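Local coordinates for protein fimbrium subunit Fim1C (Bacteroides vulgatus, PDB 4QB7) that is probably a component of the tip of fimbriae, the cell-surface filaments that mediate adhesion and biofilm formation, at residues D139-C144 and F162-V167; M64-A69 and F94-Y99. All blocks are in the same frame, centred on the assembly; numbering follows the deposited sequence.

Contact 1: residues D139-C144 and F162-V167; sequences DLVTDC and FKFSHV
Thr142 and Ser165 form an antiparallel hydrogen-bonded pair, joining strands 141-143 and 159-178 in the mixed sheet of this fimbrillin-like protein: Thr142 N donates to Ser165 O at 3.0 Å and Ser165 N to Thr142 O at 2.8 Å. Next to it, Val141 and His166 make a non-hydrogen-bonded pair, with both side chains on the sheet face opposite to that of Thr142 and Ser165. Val141 and His166 run side by side, Val141 CG1 lying 3.4 Å from ND1 of His166, while Val141 CG2 packs against Phe164 CD1 at 3.7 Å, the two side chains crossing at about a right angle. Thr142 OG1 and Leu140 CD2 meet the two methyls of Val167; Tyr208 bonds the Thr142 hydroxyl. Beyond the strand, Asp139 reaches the imidazole edge: His166 ND1 donates to the syn lone pair of Asp139 OD1 at 2.7 Å, carboxylate and ring being only 11° from coplanar. Asp143 points toward the partner segment, and with CG anti to the backbone N (chi1 -174°) its OD2 accepts Lys163 N at 2.9 Å from above the carboxylate plane; OD1 pairs with His145. Asp139 thus fixes the rotation of an imidazole that also stacks on Trp347, and would probably favour its protonated form.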
loop_
_atom_site.group_PDB
_atom_site.type_symbol
_atom_site.label_atom_id
_atom_site.label_comp_id
_atom_site.label_asym_id
_atom_site.label_seq_id
_atom_site.Cartn_x
_atom_site.Cartn_y
_atom_site.Cartn_z
ATOM N N ASP A 139 1.107 -3.415 4.013
ATOM C CA ASP A 139 -0.179 -2.903 3.528
ATOM C C ASP A 139 -0.879 -2.340 4.775
ATOM O O ASP A 139 -1.613 -3.061 5.460
ATOM C CB ASP A 139 -0.979 -4.005 2.808
ATOM C CG ASP A 139 -2.384 -3.634 2.367
ATOM O OD1 ASP A 139 -2.693 -2.416 2.322
ATOM O OD2 ASP A 139 -3.184 -4.570 2.061
ATOM N N LEU A 140 -0.550 -1.069 5.121
ATOM C CA LEU A 140 -1.061 -0.377 6.297
ATOM C C LEU A 140 -2.532 -0.071 6.133
ATOM O O LEU A 140 -2.922 0.642 5.205
ATOM C CB LEU A 140 -0.265 0.917 6.580
ATOM C CG LEU A 140 -0.706 1.743 7.810
ATOM C CD1 LEU A 140 -0.386 1.027 9.112
ATOM C CD2 LEU A 140 -0.124 3.141 7.771
ATOM N N VAL A 141 -3.348 -0.609 7.051
ATOM C CA VAL A 141 -4.788 -0.391 7.056
ATOM C C VAL A 141 -5.163 0.317 8.342
ATOM O O VAL A 141 -4.520 0.125 9.377
ATOM C CB VAL A 141 -5.643 -1.675 6.816
ATOM C CG1 VAL A 141 -5.375 -2.288 5.459
ATOM C CG2 VAL A 141 -5.472 -2.704 7.915
ATOM N N THR A 142 -6.165 1.181 8.285
ATOM C CA THR A 142 -6.608 1.871 9.496
ATOM C C THR A 142 -8.105 1.912 9.546
ATOM O O THR A 142 -8.785 1.703 8.542
ATOM C CB THR A 142 -6.062 3.301 9.641
ATOM O OG1 THR A 142 -6.804 4.163 8.764
ATOM C CG2 THR A 142 -4.567 3.397 9.421
ATOM N N ASP A 143 -8.606 2.228 10.721
ATOM C CA ASP A 143 -10.008 2.391 10.973
ATOM C C ASP A 143 -10.221 3.616 11.852
ATOM O O ASP A 143 -9.808 3.625 13.007
ATOM C CB ASP A 143 -10.592 1.131 11.618
ATOM C CG ASP A 143 -12.091 1.195 11.784
ATOM O OD1 ASP A 143 -12.675 2.263 11.492
ATOM O OD2 ASP A 143 -12.675 0.199 12.236
ATOM N N CYS A 144 -10.857 4.642 11.285
ATOM C CA CYS A 144 -11.242 5.861 11.980
ATOM C C CYS A 144 -12.662 6.289 11.534
ATOM O O CYS A 144 -12.993 7.476 11.551
ATOM C CB CYS A 144 -10.210 6.971 11.800
ATOM S SG CYS A 144 -9.938 7.483 10.087
ATOM N N PHE A 162 -15.001 -3.313 13.463
ATOM C CA PHE A 162 -13.980 -2.575 12.756
ATOM C C PHE A 162 -14.130 -2.824 11.269
ATOM O O PHE A 162 -14.545 -3.898 10.852
ATOM C CB PHE A 162 -12.580 -2.952 13.261
ATOM C CG PHE A 162 -12.370 -2.665 14.730
ATOM C CD1 PHE A 162 -12.004 -1.392 15.162
ATOM C CD2 PHE A 162 -12.548 -3.667 15.686
ATOM C CE1 PHE A 162 -11.848 -1.117 16.527
ATOM C CE2 PHE A 162 -12.388 -3.394 17.051
ATOM C CZ PHE A 162 -12.045 -2.119 17.464
ATOM N N LYS A 163 -13.827 -1.805 10.482
ATOM C CA LYS A 163 -13.905 -1.728 9.028
ATOM C C LYS A 163 -12.607 -1.071 8.619
ATOM O O LYS A 163 -12.430 0.117 8.864
ATOM C CB LYS A 163 -15.141 -0.877 8.668
ATOM C CG LYS A 163 -15.946 -1.244 7.434
ATOM C CD LYS A 163 -17.414 -1.039 7.826
ATOM C CE LYS A 163 -18.384 -0.771 6.700
ATOM N NZ LYS A 163 -19.797 -0.898 7.183
ATOM N N PHE A 164 -11.646 -1.860 8.135
ATOM C CA PHE A 164 -10.324 -1.368 7.786
ATOM C C PHE A 164 -10.247 -0.833 6.366
ATOM O O PHE A 164 -10.767 -1.453 5.437
ATOM C CB PHE A 164 -9.296 -2.480 7.975
ATOM C CG PHE A 164 -9.055 -2.776 9.434
ATOM C CD1 PHE A 164 -8.297 -1.910 10.220
ATOM C CD2 PHE A 164 -9.564 -3.930 10.019
ATOM C CE1 PHE A 164 -8.071 -2.186 11.569
ATOM C CE2 PHE A 164 -9.357 -4.191 11.379
ATOM C CZ PHE A 164 -8.600 -3.325 12.140
ATOM N N SER A 165 -9.586 0.323 6.201
ATOM C CA SER A 165 -9.384 0.936 4.885
ATOM C C SER A 165 -7.914 0.969 4.553
ATOM O O SER A 165 -7.099 1.132 5.454
ATOM C CB SER A 165 -9.951 2.350 4.866
ATOM O OG SER A 165 -11.346 2.337 4.625
ATOM N N HIS A 166 -7.569 0.810 3.270
ATOM C CA HIS A 166 -6.175 0.873 2.792
ATOM C C HIS A 166 -5.794 2.341 2.627
ATOM O O HIS A 166 -6.415 3.067 1.830
ATOM C CB HIS A 166 -6.010 0.087 1.500
ATOM C CG HIS A 166 -6.317 -1.378 1.647
ATOM N ND1 HIS A 166 -5.359 -2.281 2.077
ATOM C CD2 HIS A 166 -7.458 -2.050 1.393
ATOM C CE1 HIS A 166 -5.947 -3.466 2.072
ATOM N NE2 HIS A 166 -7.210 -3.377 1.670
ATOM N N VAL A 167 -4.857 2.813 3.467
ATOM C CA VAL A 167 -4.492 4.232 3.523
ATOM C C VAL A 167 -3.272 4.566 2.646
ATOM O O VAL A 167 -2.893 5.735 2.541
ATOM C CB VAL A 167 -4.303 4.699 4.978
ATOM C CG1 VAL A 167 -5.600 4.511 5.762
ATOM C CG2 VAL A 167 -3.134 3.985 5.661
#

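Contact 2: residues M64-A69 and F94-Y99; sequences MYNEHA and FAYAPY. With SO4 (sulfate ion), chain P.
CG is anti to the backbone N in both His68 (chi1 -166°) and Tyr99 (chi1 176°), and the two rings lie face to face. The stack is close to parallel, planes 8° apart and centroids 3.7 Å apart; His68 CD2 sits over the phenol ring, and His68 CB adds a CH-pi contact to the same ring. Asn66 OD1 accepts a hydrogen bond from Tyr96 OH at 2.5 Å, approaching at the edge of the Tyr96 ring and near its plane. One water donates to Asn66 O at 2.6 Å and to Tyr99 OH at 2.9 Å, and the same hydroxyl donates to O1 of a sulfate ion, probably from the crystallisation liquor. An alanine in place of Tyr99 would probably leave the His68 ring without its stacking partner and the water with one mate fewer. His68 NE2 is held by Ala38 O, while Asn66 ND2 and Tyr96 OH are both tied to the backbone of Glu100. Asn66 and Glu67 form a G1 beta bulge opposite Ile42 of strand 40-47, which runs between strands 64-72 and 90-97 in the sheet, and strand 111-113 packs against Asn66 and Tyr96.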
loop_
_atom_site.group_PDB
_atom_site.type_symbol
_atom_site.label_atom_id
_atom_site.label_comp_id
_atom_site.label_asym_id
_atom_site.label_seq_id
_atom_site.Cartn_x
_atom_site.Cartn_y
_atom_site.Cartn_z
HETATM N N MSE A 64 -7.910 1.971 26.072
HETATM C CA MSE A 64 -7.099 0.952 25.405
HETATM C C MSE A 64 -5.974 1.679 24.711
HETATM O O MSE A 64 -6.234 2.680 24.054
HETATM C CB MSE A 64 -7.923 0.103 24.391
HETATM C CG MSE A 64 -8.864 -0.936 25.018
HETATM SE SE MSE A 64 -9.714 -2.007 23.642
HETATM C CE MSE A 64 -10.866 -3.054 24.702
ATOM N N TYR A 65 -4.728 1.219 24.871
ATOM C CA TYR A 65 -3.593 1.826 24.179
ATOM C C TYR A 65 -2.873 0.723 23.446
ATOM O O TYR A 65 -2.215 -0.110 24.080
ATOM C CB TYR A 65 -2.644 2.620 25.119
ATOM C CG TYR A 65 -1.478 3.202 24.349
ATOM C CD1 TYR A 65 -1.638 4.335 23.555
ATOM C CD2 TYR A 65 -0.254 2.534 24.291
ATOM C CE1 TYR A 65 -0.599 4.808 22.750
ATOM C CE2 TYR A 65 0.787 2.996 23.484
ATOM C CZ TYR A 65 0.616 4.144 22.733
ATOM O OH TYR A 65 1.651 4.603 21.958
ATOM N N ASN A 66 -3.043 0.673 22.122
ATOM C CA ASN A 66 -2.452 -0.352 21.264
ATOM C C ASN A 66 -2.766 -1.755 21.819
ATOM O O ASN A 66 -1.867 -2.584 21.991
ATOM C CB ASN A 66 -0.938 -0.126 21.080
ATOM C CG ASN A 66 -0.331 -0.948 19.992
ATOM O OD1 ASN A 66 -0.927 -1.131 18.939
ATOM N ND2 ASN A 66 0.864 -1.471 20.230
ATOM N N GLU A 67 -4.055 -2.001 22.128
ATOM C CA GLU A 67 -4.533 -3.297 22.623
ATOM C C GLU A 67 -4.417 -4.310 21.501
ATOM O O GLU A 67 -4.920 -4.060 20.417
ATOM C CB GLU A 67 -5.976 -3.200 23.138
ATOM C CG GLU A 67 -6.456 -4.431 23.885
ATOM C CD GLU A 67 -5.679 -4.786 25.135
ATOM O OE1 GLU A 67 -5.402 -3.877 25.952
ATOM O OE2 GLU A 67 -5.348 -5.982 25.300
ATOM N N HIS A 68 -3.699 -5.416 21.736
ATOM C CA HIS A 68 -3.476 -6.451 20.724
ATOM C C HIS A 68 -4.696 -7.368 20.573
ATOM O O HIS A 68 -4.993 -8.179 21.471
ATOM C CB HIS A 68 -2.224 -7.281 21.053
ATOM C CG HIS A 68 -1.741 -8.119 19.908
ATOM N ND1 HIS A 68 -0.806 -9.118 20.094
ATOM C CD2 HIS A 68 -2.088 -8.085 18.598
ATOM C CE1 HIS A 68 -0.596 -9.638 18.902
ATOM N NE2 HIS A 68 -1.346 -9.049 17.972
ATOM N N ALA A 69 -5.396 -7.222 19.426
ATOM C CA ALA A 69 -6.560 -8.021 19.054
ATOM C C ALA A 69 -6.132 -9.119 18.086
ATOM O O ALA A 69 -5.535 -8.833 17.041
ATOM C CB ALA A 69 -7.628 -7.145 18.436
ATOM N N PHE A 94 -10.408 3.447 17.594
ATOM C CA PHE A 94 -9.551 3.560 16.412
ATOM C C PHE A 94 -8.780 2.258 16.316
ATOM O O PHE A 94 -8.554 1.605 17.340
ATOM C CB PHE A 94 -8.595 4.774 16.485
ATOM C CG PHE A 94 -9.287 6.100 16.642
ATOM C CD1 PHE A 94 -9.795 6.774 15.535
ATOM C CD2 PHE A 94 -9.445 6.675 17.900
ATOM C CE1 PHE A 94 -10.445 8.003 15.689
ATOM C CE2 PHE A 94 -10.081 7.913 18.049
ATOM C CZ PHE A 94 -10.594 8.554 16.946
ATOM N N ALA A 95 -8.362 1.878 15.119
ATOM C CA ALA A 95 -7.602 0.648 14.944
ATOM C C ALA A 95 -6.679 0.772 13.747
ATOM O O ALA A 95 -6.962 1.559 12.846
ATOM C CB ALA A 95 -8.545 -0.530 14.762
ATOM N N TYR A 96 -5.584 -0.001 13.742
ATOM C CA TYR A 96 -4.624 -0.078 12.631
ATOM C C TYR A 96 -4.144 -1.537 12.497
ATOM O O TYR A 96 -4.284 -2.349 13.420
ATOM C CB TYR A 96 -3.419 0.899 12.838
ATOM C CG TYR A 96 -2.417 0.384 13.845
ATOM C CD1 TYR A 96 -2.655 0.498 15.211
ATOM C CD2 TYR A 96 -1.291 -0.336 13.435
ATOM C CE1 TYR A 96 -1.810 -0.096 16.146
ATOM C CE2 TYR A 96 -0.456 -0.960 14.361
ATOM C CZ TYR A 96 -0.726 -0.839 15.716
ATOM O OH TYR A 96 0.109 -1.404 16.644
ATOM N N ALA A 97 -3.547 -1.851 11.362
ATOM C CA ALA A 97 -2.973 -3.171 11.112
ATOM C C ALA A 97 -1.909 -3.058 10.022
ATOM O O ALA A 97 -1.984 -2.137 9.199
ATOM C CB ALA A 97 -4.038 -4.197 10.750
ATOM N N PRO A 98 -0.868 -3.934 10.040
ATOM C CA PRO A 98 -0.637 -5.059 10.976
ATOM C C PRO A 98 -0.197 -4.528 12.333
ATOM O O PRO A 98 0.342 -3.429 12.405
ATOM C CB PRO A 98 0.457 -5.870 10.267
ATOM C CG PRO A 98 1.219 -4.850 9.493
ATOM C CD PRO A 98 0.201 -3.855 9.028
ATOM N N TYR A 99 -0.455 -5.279 13.403
ATOM C CA TYR A 99 -0.098 -4.856 14.755
ATOM C C TYR A 99 1.422 -4.658 14.944
ATOM O O TYR A 99 2.215 -5.464 14.470
ATOM C CB TYR A 99 -0.622 -5.882 15.743
ATOM C CG TYR A 99 -0.241 -5.627 17.182
ATOM C CD1 TYR A 99 -0.962 -4.730 17.966
ATOM C CD2 TYR A 99 0.787 -6.347 17.791
ATOM C CE1 TYR A 99 -0.614 -4.492 19.293
ATOM C CE2 TYR A 99 1.110 -6.152 19.130
ATOM C CZ TYR A 99 0.419 -5.210 19.873
ATOM O OH TYR A 99 0.734 -5.019 21.195
HETATM S S SO4 P . 2.413 -7.511 22.825
HETATM O O1 SO4 P . 2.367 -6.047 22.822
HETATM O O2 SO4 P . 1.094 -8.090 23.185
HETATM O O3 SO4 P . 2.799 -8.018 21.507
HETATM O O4 SO4 P . 3.437 -7.912 23.791
HETATM O O HOH W 1 -0.023 -3.564 23.618
#

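In the fold
Contacts 1 and 2 belong to one mixed sheet, their centres 11 Å apart, and meet where strand 141-143 pairs with strand 90-97. Across that seam Asp143 N lies 2.8 Å from Ala95 O and Val141 O 3.0 Å from Ala97 N, both probable hydrogen bonds. Strand 141-143 therefore has 90-97 on one edge and 159-178 on the other. Contact 1 is a true strand pairing, whereas contact 2 has no backbone pairing and bridges strands 64-72 and 90-97, which both pair with 40-47, through side chains. Phe162 CD1 packs 3.6 Å from Ala95 CB, and Phe40 of strand 40-47 meets Phe162 and Phe164 edge to face, linking contact 1 to the strand that contact 2 spans.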